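Local coordinates for hypothetical conserved protein (Geobacillus kaustophilus, PDB 2QYH) that is of unknown function but probably acts as a magnesium-dependent phosphatase of the haloacid dehalogenase superfamily, at residues D[45-50]-D[62-67]; D[87-92]-D[160-165]; D[108-113]-D[135-140]; D[145-150]-D[172-177]. All blocks are in the same frame, centred on the assembly; numbering follows the deposited sequence.

Interaction 1: residues D[45-50]-D[62-67]; sequences RAPFMF and FVSFNG
Arg45 O accepts a hydrogen bond from Phe65 N at 2.8 Å, joining segment 45-50, in the Rossmann-like core of a haloacid dehalogenase-type fold, to Phe65 in segment 62-67, which carries strand 62-64. The N-H points nearly straight at the oxygen (167°), although the donor is tilted from the carbonyl plane. Arg45 CB points away from 62-67, and its NH2 forms a salt bridge with Asp11, part of a DxDx(T/V) sequence consistent with the superfamily's catalytic motif.

The aliphatic contacts gather on the Phe65 ring. With CG anti to the carbonyl carbon (chi1 -76°), this ring receives Ala46 CA over one face, 3.8 Å from its centroid, in a CH-pi contact. Ala46 CB meets its CZ, and Pro47 CD approaches its CE2, the proline crossing the phenylalanine at about a right angle. An alanine at Phe65 would probably keep the backbone bond to Arg45 but open a gap beside Ala46 and Pro47, leaving the loop less firmly held.

The aromatic contact is a T-shaped pair: the edge of Phe50, through CZ, points at the face of Phe62, with centroids 5.4 Å apart and planes at 80°. Ser64 OG is hydrogen-bonded to Tyr69 O. Pro47 CG lies 3.4 Å from Ser64 OG and 4.0 Å from Phe62 CE2.

Interaction 2: residues D[87-92]-D[160-165]; sequences VRALTE and RNYPEF
The carbonyl O of Val87, a residue that touches Phe165 across the contact, is gripped by two donors of Thr91: OG1 at 2.7 Å and the backbone N at 3.0 Å. They reach it from opposite faces of its plane; both bonds stay within helix 84-96. This helix belongs to the alpha/beta cap of the haloacid dehalogenase-type fold, and here it packs against the type I beta turn Tyr162 to Phe165 that follows helix 156-161.

Tyr162 and Phe165, at the two ends of that turn, both direct their CB toward the helix. Leu90 CG stands over the centre of the Tyr162 ring, 4.2 Å from its centroid and only 4° off the ring normal, which makes a well-centred CH-pi contact. Ala89 CB instead lies in the plane of that ring at its edge, 3.7 Å from Tyr162 CE1. Tyr162 OH is close to Leu90 N at too poor an angle for a hydrogen bond, and is bonded instead to Glu93 OE2, one turn further along the helix from Ala89.

Leu90 also reaches the second ring, its CD1 lying 3.5 Å from Phe165 CD2, and so touches both aromatic side chains. Val87 meets the tip of Phe165 at about a right angle, with CG2 4.1 Å from CZ.

Interaction 3: residues D[108-113]-D[135-140]; sequences KMRASI and PLYYEN
At an edge strand of the cap's antiparallel sheet, 109-111, Arg110 and, just before the strand, Lys108 pack on Tyr137 in the weakly bonded helix at about 137-140. Arg110 CG lies over one face of the tyrosine ring, offset toward the rim and 3.8 Å from the centroid, a CH-pi contact. The arginine chain bends at chi2 (-64°), and its guanidinium returns to its own strand, where NH1 is hydrogen-bonded to Met109 O at 2.6 Å. The guanidinium is not stacked on the ring, since the two planes are 47° apart.

The phenol end is polar. Lys108 bends at chi3 and chi4, and its NZ donates a long hydrogen bond of 3.3 Å to Tyr137 OH, while its CG and CD also touch that oxygen. Tyr137 OH is also hydrogen-bonded to Asp105 OD2 and Lys141 NZ; the carboxylate probably offsets the charge of the two ammonium groups gathered there.

Beyond the strand, Pro135 CG rests against Ser112 O, and the CA atoms of these two residues approach to 4.0 Å. An antiparallel sheet with helical segments packed beside it fits the alpha/beta cap of the haloacid dehalogenase fold.

Interaction 4: residues D[145-150]-D[172-177]; sequences QALLFC and DVSTDV
Leu148 and Thr175 form a hydrogen-bonded antiparallel pair, with Leu148 N to Thr175 O at 3.0 Å and Thr175 N to Leu148 O at 2.9 Å. Ala146 and Val177 form a second such pair: Val177 N reaches Ala146 O at 2.8 Å, and Ala146 N reaches Val177 O at 3.2 Å. Leu147 and Asp176 make the non-hydrogen-bonded pair between them.

Side chains divide by face. Ala146, Leu148, Thr175 and Val177 share one, where Leu148 CB touches Thr175 CG2 at 3.8 Å and also meets Val177 CG2. On the other, Leu147 and Asp176 lie side by side, pointing the same way. The two strands are neighbours in the five-stranded antiparallel sheet of the cap domain, their directions 155° apart.

Beyond Leu148 there is a ring contact: Ser174 OG, placed anti to its backbone N (chi1 -174°), sits over one face of Phe149, 3.3 Å from CE2. An alanine at Phe149 would probably leave Ser174 OG without the ring face it lies over and open a gap where the ring lay. Val102 and Ser122 are further neighbours of the Phe149 side chain. In the next shell, strand 101-104 bonds to Gln145 and Leu147 through Met104 and Val102, and helix 117-124 covers Leu147 through Met123. Asp176 is bonded through its backbone to Val168, and its OD2 to a glycerol, probably from the crystallisation liquor.

In the fold
Interaction 1 lies in the core domain and interactions 2, 3 and 4 in the cap; the centres of 2 and 4 are about 12 Å apart, those of 3 and 4 about 14 Å, and that of interaction 1 is 16 to 22 Å from the others. Interactions 3 and 4 reach the same antiparallel sheet. Along the chain, interaction 1 closes first, interaction 3 is nested inside the loop closed by interaction 2, and interactions 2 and 4 alternate. Val177 joins interaction 4 to Leu90 and Phe165; an Arg88-Glu139 salt bridge ties interactions 2 and 3. Phe48 packs on Lys108 and Met109, and Phe65 on Gln145, so interaction 1 marks where core and cap meet, probably beside the active site.

Interaction 1: residues D[45-50]-D[62-67]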
loop_
_atom_site.group_PDB
_atom_site.type_symbol
_atom_site.label_atom_id
_atom_site.label_comp_id
_atom_site.label_asym_id
_atom_site.label_seq_id
_atom_site.Cartn_x
_atom_site.Cartn_y
_atom_site.Cartn_z
ATOM N N ARG D 45 10.878 -3.477 7.627
ATOM C CA ARG D 45 9.438 -3.697 7.552
ATOM C C ARG D 45 9.034 -5.074 7.056
ATOM O O ARG D 45 9.838 -5.817 6.487
ATOM C CB ARG D 45 8.794 -2.664 6.632
ATOM C CG ARG D 45 9.050 -1.243 7.019
ATOM C CD ARG D 45 8.323 -0.325 6.077
ATOM N NE ARG D 45 8.582 1.080 6.370
ATOM C CZ ARG D 45 7.969 2.087 5.759
ATOM N NH1 ARG D 45 7.057 1.849 4.820
ATOM N NH2 ARG D 45 8.265 3.331 6.095
ATOM N N ALA D 46 7.766 -5.397 7.282
ATOM C CA ALA D 46 7.193 -6.660 6.842
ATOM C C ALA D 46 6.779 -6.459 5.387
ATOM O O ALA D 46 6.414 -5.357 4.988
ATOM C CB ALA D 46 5.975 -6.993 7.678
ATOM N N PRO D 47 6.836 -7.515 4.575
ATOM C CA PRO D 47 6.442 -7.358 3.173
ATOM C C PRO D 47 5.128 -6.582 2.985
ATOM O O PRO D 47 5.067 -5.632 2.202
ATOM C CB PRO D 47 6.345 -8.797 2.688
ATOM C CG PRO D 47 7.462 -9.466 3.453
ATOM C CD PRO D 47 7.312 -8.882 4.851
ATOM N N PHE D 48 4.088 -6.974 3.717
ATOM C CA PHE D 48 2.789 -6.324 3.600
ATOM C C PHE D 48 2.760 -4.867 4.036
ATOM O O PHE D 48 1.748 -4.190 3.865
ATOM C CB PHE D 48 1.714 -7.100 4.376
ATOM C CG PHE D 48 1.924 -7.130 5.866
ATOM C CD1 PHE D 48 2.580 -8.199 6.471
ATOM C CD2 PHE D 48 1.463 -6.088 6.668
ATOM C CE1 PHE D 48 2.774 -8.228 7.859
ATOM C CE2 PHE D 48 1.653 -6.108 8.057
ATOM C CZ PHE D 48 2.309 -7.179 8.651
HETATM N N MSE D 49 3.859 -4.375 4.593
HETATM C CA MSE D 49 3.912 -2.990 5.047
HETATM C C MSE D 49 4.453 -2.027 4.002
HETATM O O MSE D 49 4.594 -0.833 4.274
HETATM C CB MSE D 49 4.749 -2.880 6.321
HETATM C CG MSE D 49 3.987 -3.200 7.592
HETATM SE SE MSE D 49 5.133 -3.273 9.151
HETATM C CE MSE D 49 5.754 -1.437 9.208
ATOM N N PHE D 50 4.772 -2.536 2.816
ATOM C CA PHE D 50 5.280 -1.670 1.755
ATOM C C PHE D 50 5.025 -2.248 0.367
ATOM O O PHE D 50 5.803 -2.050 -0.570
ATOM C CB PHE D 50 6.777 -1.359 1.962
ATOM C CG PHE D 50 7.698 -2.538 1.782
ATOM C CD1 PHE D 50 8.430 -2.690 0.603
ATOM C CD2 PHE D 50 7.886 -3.460 2.814
ATOM C CE1 PHE D 50 9.344 -3.736 0.454
ATOM C CE2 PHE D 50 8.800 -4.515 2.678
ATOM C CZ PHE D 50 9.533 -4.650 1.491
ATOM N N PHE D 62 13.423 -7.795 -2.812
ATOM C CA PHE D 62 13.658 -7.049 -1.590
ATOM C C PHE D 62 14.183 -7.868 -0.426
ATOM O O PHE D 62 14.137 -9.097 -0.425
ATOM C CB PHE D 62 12.364 -6.358 -1.152
ATOM C CG PHE D 62 11.179 -7.297 -1.003
ATOM C CD1 PHE D 62 10.270 -7.470 -2.048
ATOM C CD2 PHE D 62 10.977 -8.008 0.180
ATOM C CE1 PHE D 62 9.173 -8.333 -1.916
ATOM C CE2 PHE D 62 9.880 -8.877 0.322
ATOM C CZ PHE D 62 8.977 -9.038 -0.731
ATOM N N VAL D 63 14.697 -7.143 0.559
ATOM C CA VAL D 63 15.199 -7.704 1.795
ATOM C C VAL D 63 14.263 -7.076 2.820
ATOM O O VAL D 63 14.319 -5.866 3.054
ATOM C CB VAL D 63 16.635 -7.236 2.116
ATOM C CG1 VAL D 63 17.013 -7.666 3.538
ATOM C CG2 VAL D 63 17.620 -7.816 1.123
ATOM N N SER D 64 13.385 -7.882 3.407
ATOM C CA SER D 64 12.452 -7.376 4.409
ATOM C C SER D 64 12.742 -8.011 5.768
ATOM O O SER D 64 13.600 -8.884 5.879
ATOM C CB SER D 64 11.015 -7.676 3.992
ATOM O OG SER D 64 10.758 -9.069 3.992
ATOM N N PHE D 65 12.031 -7.560 6.797
ATOM C CA PHE D 65 12.207 -8.074 8.156
ATOM C C PHE D 65 13.675 -8.071 8.586
ATOM O O PHE D 65 14.168 -9.061 9.125
ATOM C CB PHE D 65 11.662 -9.508 8.271
ATOM C CG PHE D 65 10.156 -9.602 8.329
ATOM C CD1 PHE D 65 9.430 -8.902 9.293
ATOM C CD2 PHE D 65 9.470 -10.452 7.465
ATOM C CE1 PHE D 65 8.037 -9.053 9.403
ATOM C CE2 PHE D 65 8.082 -10.609 7.567
ATOM C CZ PHE D 65 7.366 -9.907 8.540
ATOM N N ASN D 66 14.368 -6.962 8.346
ATOM C CA ASN D 66 15.781 -6.844 8.710
ATOM C C ASN D 66 16.608 -8.059 8.308
ATOM O O ASN D 66 17.446 -8.521 9.077
ATOM C CB ASN D 66 15.954 -6.633 10.217
ATOM C CG ASN D 66 15.286 -5.370 10.713
ATOM O OD1 ASN D 66 14.113 -5.386 11.076
ATOM N ND2 ASN D 66 16.026 -4.265 10.720
ATOM N N GLY D 67 16.346 -8.582 7.113
ATOM C CA GLY D 67 17.102 -9.712 6.610
ATOM C C GLY D 67 16.515 -11.107 6.745
ATOM O O GLY D 67 17.040 -12.040 6.147
#

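Interaction 2: residues D[87-92]-D[160-165]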
loop_
_atom_site.group_PDB
_atom_site.type_symbol
_atom_site.label_atom_id
_atom_site.label_comp_id
_atom_site.label_asym_id
_atom_site.label_seq_id
_atom_site.Cartn_x
_atom_site.Cartn_y
_atom_site.Cartn_z
ATOM N N VAL D 87 10.228 -18.474 20.705
ATOM C CA VAL D 87 9.099 -17.562 20.558
ATOM C C VAL D 87 8.066 -17.902 21.635
ATOM O O VAL D 87 7.503 -17.009 22.272
ATOM C CB VAL D 87 8.437 -17.676 19.153
ATOM C CG1 VAL D 87 7.160 -16.861 19.107
ATOM C CG2 VAL D 87 9.399 -17.170 18.081
ATOM N N ARG D 88 7.833 -19.196 21.847
ATOM C CA ARG D 88 6.877 -19.647 22.856
ATOM C C ARG D 88 7.283 -19.209 24.266
ATOM O O ARG D 88 6.450 -18.713 25.023
ATOM C CB ARG D 88 6.738 -21.167 22.819
ATOM C CG ARG D 88 5.660 -21.686 23.744
ATOM C CD ARG D 88 5.560 -23.202 23.717
ATOM N NE ARG D 88 5.407 -23.723 22.362
ATOM C CZ ARG D 88 6.388 -24.298 21.671
ATOM N NH1 ARG D 88 7.596 -24.428 22.214
ATOM N NH2 ARG D 88 6.166 -24.744 20.437
ATOM N N ALA D 89 8.555 -19.393 24.614
ATOM C CA ALA D 89 9.056 -19.003 25.935
ATOM C C ALA D 89 8.897 -17.502 26.172
ATOM O O ALA D 89 8.401 -17.077 27.217
ATOM C CB ALA D 89 10.534 -19.396 26.083
ATOM N N LEU D 90 9.328 -16.706 25.195
ATOM C CA LEU D 90 9.240 -15.253 25.284
ATOM C C LEU D 90 7.792 -14.813 25.498
ATOM O O LEU D 90 7.524 -13.903 26.280
ATOM C CB LEU D 90 9.781 -14.612 24.002
ATOM C CG LEU D 90 10.477 -13.253 24.128
ATOM C CD1 LEU D 90 10.781 -12.716 22.742
ATOM C CD2 LEU D 90 9.609 -12.272 24.888
ATOM N N THR D 91 6.865 -15.460 24.800
ATOM C CA THR D 91 5.451 -15.120 24.915
ATOM C C THR D 91 4.924 -15.421 26.316
ATOM O O THR D 91 4.254 -14.588 26.938
ATOM C CB THR D 91 4.599 -15.900 23.884
ATOM O OG1 THR D 91 5.140 -15.711 22.573
ATOM C CG2 THR D 91 3.161 -15.398 23.892
ATOM N N GLU D 92 5.231 -16.614 26.816
ATOM C CA GLU D 92 4.772 -17.004 28.140
ATOM C C GLU D 92 5.379 -16.123 29.217
ATOM O O GLU D 92 4.660 -15.589 30.060
ATOM C CB GLU D 92 5.088 -18.476 28.398
ATOM C CG GLU D 92 4.085 -19.413 27.737
ATOM C CD GLU D 92 4.543 -20.859 27.720
ATOM O OE1 GLU D 92 4.990 -21.355 28.776
ATOM O OE2 GLU D 92 4.445 -21.500 26.652
ATOM N N ARG D 160 18.242 -10.035 28.634
ATOM C CA ARG D 160 19.106 -10.956 29.370
ATOM C C ARG D 160 18.733 -12.435 29.251
ATOM O O ARG D 160 19.607 -13.286 29.075
ATOM C CB ARG D 160 19.101 -10.577 30.850
ATOM C CG ARG D 160 20.450 -10.636 31.539
ATOM C CD ARG D 160 21.229 -9.355 31.303
ATOM N NE ARG D 160 21.831 -9.298 29.975
ATOM C CZ ARG D 160 22.263 -8.180 29.400
ATOM N NH1 ARG D 160 22.154 -7.017 30.033
ATOM N NH2 ARG D 160 22.818 -8.227 28.199
ATOM N N ASN D 161 17.444 -12.747 29.356
ATOM C CA ASN D 161 17.000 -14.134 29.291
ATOM C C ASN D 161 16.885 -14.709 27.892
ATOM O O ASN D 161 16.729 -15.920 27.733
ATOM C CB ASN D 161 15.650 -14.306 29.994
ATOM C CG ASN D 161 15.689 -13.882 31.449
ATOM O OD1 ASN D 161 16.692 -14.075 32.141
ATOM N ND2 ASN D 161 14.587 -13.313 31.926
ATOM N N TYR D 162 16.960 -13.855 26.878
ATOM C CA TYR D 162 16.832 -14.332 25.507
ATOM C C TYR D 162 17.906 -13.803 24.585
ATOM O O TYR D 162 17.642 -12.970 23.720
ATOM C CB TYR D 162 15.455 -13.964 24.964
ATOM C CG TYR D 162 14.337 -14.654 25.702
ATOM C CD1 TYR D 162 13.889 -15.915 25.309
ATOM C CD2 TYR D 162 13.747 -14.059 26.818
ATOM C CE1 TYR D 162 12.879 -16.566 26.005
ATOM C CE2 TYR D 162 12.742 -14.699 27.524
ATOM C CZ TYR D 162 12.310 -15.950 27.112
ATOM O OH TYR D 162 11.295 -16.573 27.799
ATOM N N PRO D 163 19.145 -14.277 24.765
ATOM C CA PRO D 163 20.262 -13.840 23.927
ATOM C C PRO D 163 20.139 -14.320 22.479
ATOM O O PRO D 163 20.922 -13.912 21.623
ATOM C CB PRO D 163 21.479 -14.425 24.644
ATOM C CG PRO D 163 20.921 -15.671 25.287
ATOM C CD PRO D 163 19.611 -15.173 25.838
ATOM N N GLU D 164 19.164 -15.187 22.210
ATOM C CA GLU D 164 18.955 -15.685 20.851
ATOM C C GLU D 164 18.136 -14.691 20.032
ATOM O O GLU D 164 17.970 -14.848 18.819
ATOM C CB GLU D 164 18.272 -17.058 20.856
ATOM C CG GLU D 164 17.305 -17.290 21.990
ATOM C CD GLU D 164 18.008 -17.743 23.253
ATOM O OE1 GLU D 164 18.663 -18.805 23.208
ATOM O OE2 GLU D 164 17.906 -17.042 24.281
ATOM N N PHE D 165 17.620 -13.670 20.709
ATOM C CA PHE D 165 16.857 -12.623 20.044
ATOM C C PHE D 165 17.580 -11.297 20.257
ATOM O O PHE D 165 18.448 -11.188 21.120
ATOM C CB PHE D 165 15.449 -12.496 20.626
ATOM C CG PHE D 165 14.561 -13.668 20.353
ATOM C CD1 PHE D 165 14.590 -14.312 19.121
ATOM C CD2 PHE D 165 13.653 -14.101 21.314
ATOM C CE1 PHE D 165 13.726 -15.372 18.847
ATOM C CE2 PHE D 165 12.789 -15.154 21.051
ATOM C CZ PHE D 165 12.827 -15.792 19.811
#

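Interaction 3: residues D[108-113]-D[135-140]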
loop_
_atom_site.group_PDB
_atom_site.type_symbol
_atom_site.label_atom_id
_atom_site.label_comp_id
_atom_site.label_asym_id
_atom_site.label_seq_id
_atom_site.Cartn_x
_atom_site.Cartn_y
_atom_site.Cartn_z
ATOM N N LYS D 108 0.606 -11.498 7.084
ATOM C CA LYS D 108 -0.125 -10.775 8.103
ATOM C C LYS D 108 0.567 -10.590 9.441
ATOM O O LYS D 108 1.735 -10.931 9.633
ATOM C CB LYS D 108 -1.485 -11.447 8.329
ATOM C CG LYS D 108 -1.381 -12.847 8.906
ATOM C CD LYS D 108 -2.742 -13.478 9.090
ATOM C CE LYS D 108 -3.288 -14.022 7.787
ATOM N NZ LYS D 108 -2.490 -15.184 7.331
HETATM N N MSE D 109 -0.214 -10.078 10.379
HETATM C CA MSE D 109 0.254 -9.755 11.705
HETATM C C MSE D 109 -0.812 -10.154 12.741
HETATM O O MSE D 109 -2.012 -10.017 12.488
HETATM C CB MSE D 109 0.485 -8.257 11.709
HETATM C CG MSE D 109 1.339 -7.709 12.779
HETATM SE SE MSE D 109 1.436 -5.832 12.426
HETATM C CE MSE D 109 3.341 -5.645 12.397
ATOM N N ARG D 110 -0.369 -10.642 13.899
ATOM C CA ARG D 110 -1.285 -11.052 14.964
ATOM C C ARG D 110 -0.808 -10.642 16.357
ATOM O O ARG D 110 0.385 -10.690 16.664
ATOM C CB ARG D 110 -1.500 -12.569 14.928
ATOM C CG ARG D 110 -2.274 -13.058 13.722
ATOM C CD ARG D 110 -3.693 -12.513 13.733
ATOM N NE ARG D 110 -4.481 -12.960 12.584
ATOM C CZ ARG D 110 -4.655 -12.257 11.468
ATOM N NH1 ARG D 110 -4.095 -11.058 11.335
ATOM N NH2 ARG D 110 -5.403 -12.749 10.486
ATOM N N ALA D 111 -1.760 -10.240 17.196
ATOM C CA ALA D 111 -1.467 -9.818 18.563
ATOM C C ALA D 111 -1.830 -10.914 19.565
ATOM O O ALA D 111 -2.818 -11.633 19.382
ATOM C CB ALA D 111 -2.234 -8.550 18.886
ATOM N N SER D 112 -1.025 -11.037 20.619
ATOM C CA SER D 112 -1.252 -12.046 21.654
ATOM C C SER D 112 -2.377 -11.657 22.617
ATOM O O SER D 112 -3.018 -12.522 23.205
ATOM C CB SER D 112 0.043 -12.299 22.439
ATOM O OG SER D 112 0.528 -11.115 23.056
ATOM N N ILE D 113 -2.612 -10.355 22.765
ATOM C CA ILE D 113 -3.657 -9.835 23.648
ATOM C C ILE D 113 -4.545 -8.848 22.880
ATOM O O ILE D 113 -4.041 -8.028 22.111
ATOM C CB ILE D 113 -3.044 -9.089 24.860
ATOM C CG1 ILE D 113 -2.108 -10.022 25.631
ATOM C CG2 ILE D 113 -4.145 -8.573 25.769
ATOM C CD1 ILE D 113 -1.399 -9.365 26.804
ATOM N N PRO D 135 -3.304 -15.508 20.129
ATOM C CA PRO D 135 -2.203 -15.867 21.027
ATOM C C PRO D 135 -1.316 -17.038 20.609
ATOM O O PRO D 135 -0.208 -17.192 21.126
ATOM C CB PRO D 135 -2.920 -16.137 22.347
ATOM C CG PRO D 135 -4.098 -15.227 22.280
ATOM C CD PRO D 135 -4.573 -15.466 20.872
ATOM N N LEU D 136 -1.784 -17.859 19.679
ATOM C CA LEU D 136 -0.996 -19.011 19.261
ATOM C C LEU D 136 -0.659 -19.040 17.780
ATOM O O LEU D 136 -0.401 -20.108 17.227
ATOM C CB LEU D 136 -1.733 -20.300 19.634
ATOM C CG LEU D 136 -2.068 -20.478 21.120
ATOM C CD1 LEU D 136 -2.867 -21.754 21.309
ATOM C CD2 LEU D 136 -0.783 -20.514 21.942
ATOM N N TYR D 137 -0.639 -17.872 17.143
ATOM C CA TYR D 137 -0.351 -17.783 15.714
ATOM C C TYR D 137 1.024 -18.335 15.340
ATOM O O TYR D 137 1.188 -18.963 14.295
ATOM C CB TYR D 137 -0.477 -16.330 15.251
ATOM C CG TYR D 137 -0.402 -16.162 13.752
ATOM C CD1 TYR D 137 0.774 -15.745 13.132
ATOM C CD2 TYR D 137 -1.501 -16.448 12.949
ATOM C CE1 TYR D 137 0.852 -15.615 11.747
ATOM C CE2 TYR D 137 -1.438 -16.324 11.566
ATOM C CZ TYR D 137 -0.258 -15.908 10.967
ATOM O OH TYR D 137 -0.189 -15.795 9.593
ATOM N N TYR D 138 2.003 -18.109 16.209
ATOM C CA TYR D 138 3.369 -18.569 15.974
ATOM C C TYR D 138 3.524 -20.086 16.034
ATOM O O TYR D 138 4.482 -20.643 15.493
ATOM C CB TYR D 138 4.318 -17.941 16.998
ATOM C CG TYR D 138 4.071 -18.401 18.416
ATOM C CD1 TYR D 138 3.053 -17.839 19.187
ATOM C CD2 TYR D 138 4.839 -19.419 18.981
ATOM C CE1 TYR D 138 2.803 -18.282 20.488
ATOM C CE2 TYR D 138 4.596 -19.873 20.280
ATOM C CZ TYR D 138 3.578 -19.298 21.028
ATOM O OH TYR D 138 3.338 -19.738 22.311
ATOM N N GLU D 139 2.585 -20.752 16.695
ATOM C CA GLU D 139 2.636 -22.201 16.844
ATOM C C GLU D 139 2.458 -22.991 15.544
ATOM O O GLU D 139 2.980 -24.096 15.408
ATOM C CB GLU D 139 1.588 -22.646 17.871
ATOM C CG GLU D 139 1.829 -22.097 19.276
ATOM C CD GLU D 139 2.860 -22.896 20.061
ATOM O OE1 GLU D 139 3.820 -23.408 19.445
ATOM O OE2 GLU D 139 2.715 -23.002 21.300
ATOM N N ASN D 140 1.740 -22.424 14.584
ATOM C CA ASN D 140 1.493 -23.119 13.324
ATOM C C ASN D 140 1.921 -22.340 12.079
ATOM O O ASN D 140 1.714 -22.785 10.950
ATOM C CB ASN D 140 0.011 -23.470 13.242
ATOM C CG ASN D 140 -0.855 -22.483 14.000
ATOM O OD1 ASN D 140 -0.855 -21.285 13.708
ATOM N ND2 ASN D 140 -1.592 -22.978 14.991
#

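Interaction 4: residues D[145-150]-D[172-177]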
loop_
_atom_site.group_PDB
_atom_site.type_symbol
_atom_site.label_atom_id
_atom_site.label_comp_id
_atom_site.label_asym_id
_atom_site.label_seq_id
_atom_site.Cartn_x
_atom_site.Cartn_y
_atom_site.Cartn_z
ATOM N N GLN D 145 9.549 -12.076 12.559
ATOM C CA GLN D 145 9.859 -10.980 13.453
ATOM C C GLN D 145 8.658 -10.803 14.361
ATOM O O GLN D 145 7.537 -11.168 13.999
ATOM C CB GLN D 145 10.114 -9.717 12.628
ATOM C CG GLN D 145 10.621 -8.527 13.400
ATOM C CD GLN D 145 11.098 -7.419 12.478
ATOM O OE1 GLN D 145 12.018 -7.619 11.676
ATOM N NE2 GLN D 145 10.477 -6.242 12.585
ATOM N N ALA D 146 8.888 -10.263 15.551
ATOM C CA ALA D 146 7.796 -10.061 16.485
ATOM C C ALA D 146 7.945 -8.716 17.157
ATOM O O ALA D 146 8.967 -8.040 17.003
ATOM C CB ALA D 146 7.776 -11.181 17.528
ATOM N N LEU D 147 6.910 -8.332 17.894
ATOM C CA LEU D 147 6.900 -7.068 18.605
ATOM C C LEU D 147 6.580 -7.322 20.066
ATOM O O LEU D 147 5.618 -8.024 20.388
ATOM C CB LEU D 147 5.850 -6.137 18.003
ATOM C CG LEU D 147 6.117 -5.592 16.600
ATOM C CD1 LEU D 147 4.847 -4.982 16.046
ATOM C CD2 LEU D 147 7.237 -4.557 16.647
ATOM N N LEU D 148 7.405 -6.764 20.946
ATOM C CA LEU D 148 7.200 -6.901 22.382
ATOM C C LEU D 148 6.751 -5.546 22.879
ATOM O O LEU D 148 7.393 -4.532 22.593
ATOM C CB LEU D 148 8.500 -7.290 23.086
ATOM C CG LEU D 148 8.427 -7.372 24.615
ATOM C CD1 LEU D 148 7.473 -8.480 25.030
ATOM C CD2 LEU D 148 9.808 -7.636 25.172
ATOM N N PHE D 149 5.648 -5.518 23.612
ATOM C CA PHE D 149 5.155 -4.253 24.116
ATOM C C PHE D 149 5.422 -4.065 25.599
ATOM O O PHE D 149 4.749 -4.645 26.454
ATOM C CB PHE D 149 3.672 -4.110 23.800
ATOM C CG PHE D 149 3.376 -4.140 22.332
ATOM C CD1 PHE D 149 3.286 -5.349 21.653
ATOM C CD2 PHE D 149 3.244 -2.954 21.612
ATOM C CE1 PHE D 149 3.072 -5.381 20.280
ATOM C CE2 PHE D 149 3.031 -2.975 20.241
ATOM C CZ PHE D 149 2.945 -4.191 19.572
ATOM N N CYS D 150 6.436 -3.251 25.877
ATOM C CA CYS D 150 6.855 -2.924 27.226
ATOM C C CYS D 150 7.749 -1.701 27.095
ATOM O O CYS D 150 8.233 -1.393 25.999
ATOM C CB CYS D 150 7.650 -4.077 27.846
ATOM S SG CYS D 150 9.366 -4.182 27.291
ATOM N N ASP D 172 8.111 4.157 22.533
ATOM C CA ASP D 172 8.109 4.171 23.994
ATOM C C ASP D 172 7.574 2.888 24.589
ATOM O O ASP D 172 8.034 2.449 25.640
ATOM C CB ASP D 172 7.260 5.323 24.528
ATOM C CG ASP D 172 8.007 6.632 24.530
ATOM O OD1 ASP D 172 7.401 7.670 24.853
ATOM O OD2 ASP D 172 9.212 6.612 24.209
ATOM N N VAL D 173 6.601 2.280 23.926
ATOM C CA VAL D 173 6.014 1.063 24.463
ATOM C C VAL D 173 6.107 -0.172 23.577
ATOM O O VAL D 173 5.352 -1.129 23.766
ATOM C CB VAL D 173 4.528 1.292 24.830
ATOM C CG1 VAL D 173 4.414 2.375 25.894
ATOM C CG2 VAL D 173 3.743 1.685 23.597
ATOM N N SER D 174 7.029 -0.165 22.621
ATOM C CA SER D 174 7.180 -1.313 21.734
ATOM C C SER D 174 8.596 -1.431 21.184
ATOM O O SER D 174 9.209 -0.439 20.789
ATOM C CB SER D 174 6.192 -1.211 20.568
ATOM O OG SER D 174 6.217 -2.379 19.765
ATOM N N THR D 175 9.109 -2.655 21.153
ATOM C CA THR D 175 10.450 -2.902 20.641
ATOM C C THR D 175 10.414 -4.100 19.693
ATOM O O THR D 175 9.622 -5.023 19.890
ATOM C CB THR D 175 11.431 -3.190 21.791
ATOM O OG1 THR D 175 12.748 -3.373 21.260
ATOM C CG2 THR D 175 11.010 -4.447 22.548
ATOM N N ASP D 176 11.265 -4.083 18.669
ATOM C CA ASP D 176 11.316 -5.179 17.699
ATOM C C ASP D 176 12.059 -6.380 18.235
ATOM O O ASP D 176 13.015 -6.246 18.997
ATOM C CB ASP D 176 12.013 -4.757 16.402
ATOM C CG ASP D 176 11.213 -3.768 15.604
ATOM O OD1 ASP D 176 10.004 -4.006 15.397
ATOM O OD2 ASP D 176 11.800 -2.755 15.175
ATOM N N VAL D 177 11.624 -7.556 17.810
ATOM C CA VAL D 177 12.255 -8.797 18.222
ATOM C C VAL D 177 12.790 -9.506 16.975
ATOM O O VAL D 177 12.023 -10.066 16.191
ATOM C CB VAL D 177 11.241 -9.715 18.949
ATOM C CG1 VAL D 177 11.925 -10.997 19.408
ATOM C CG2 VAL D 177 10.633 -8.982 20.126
#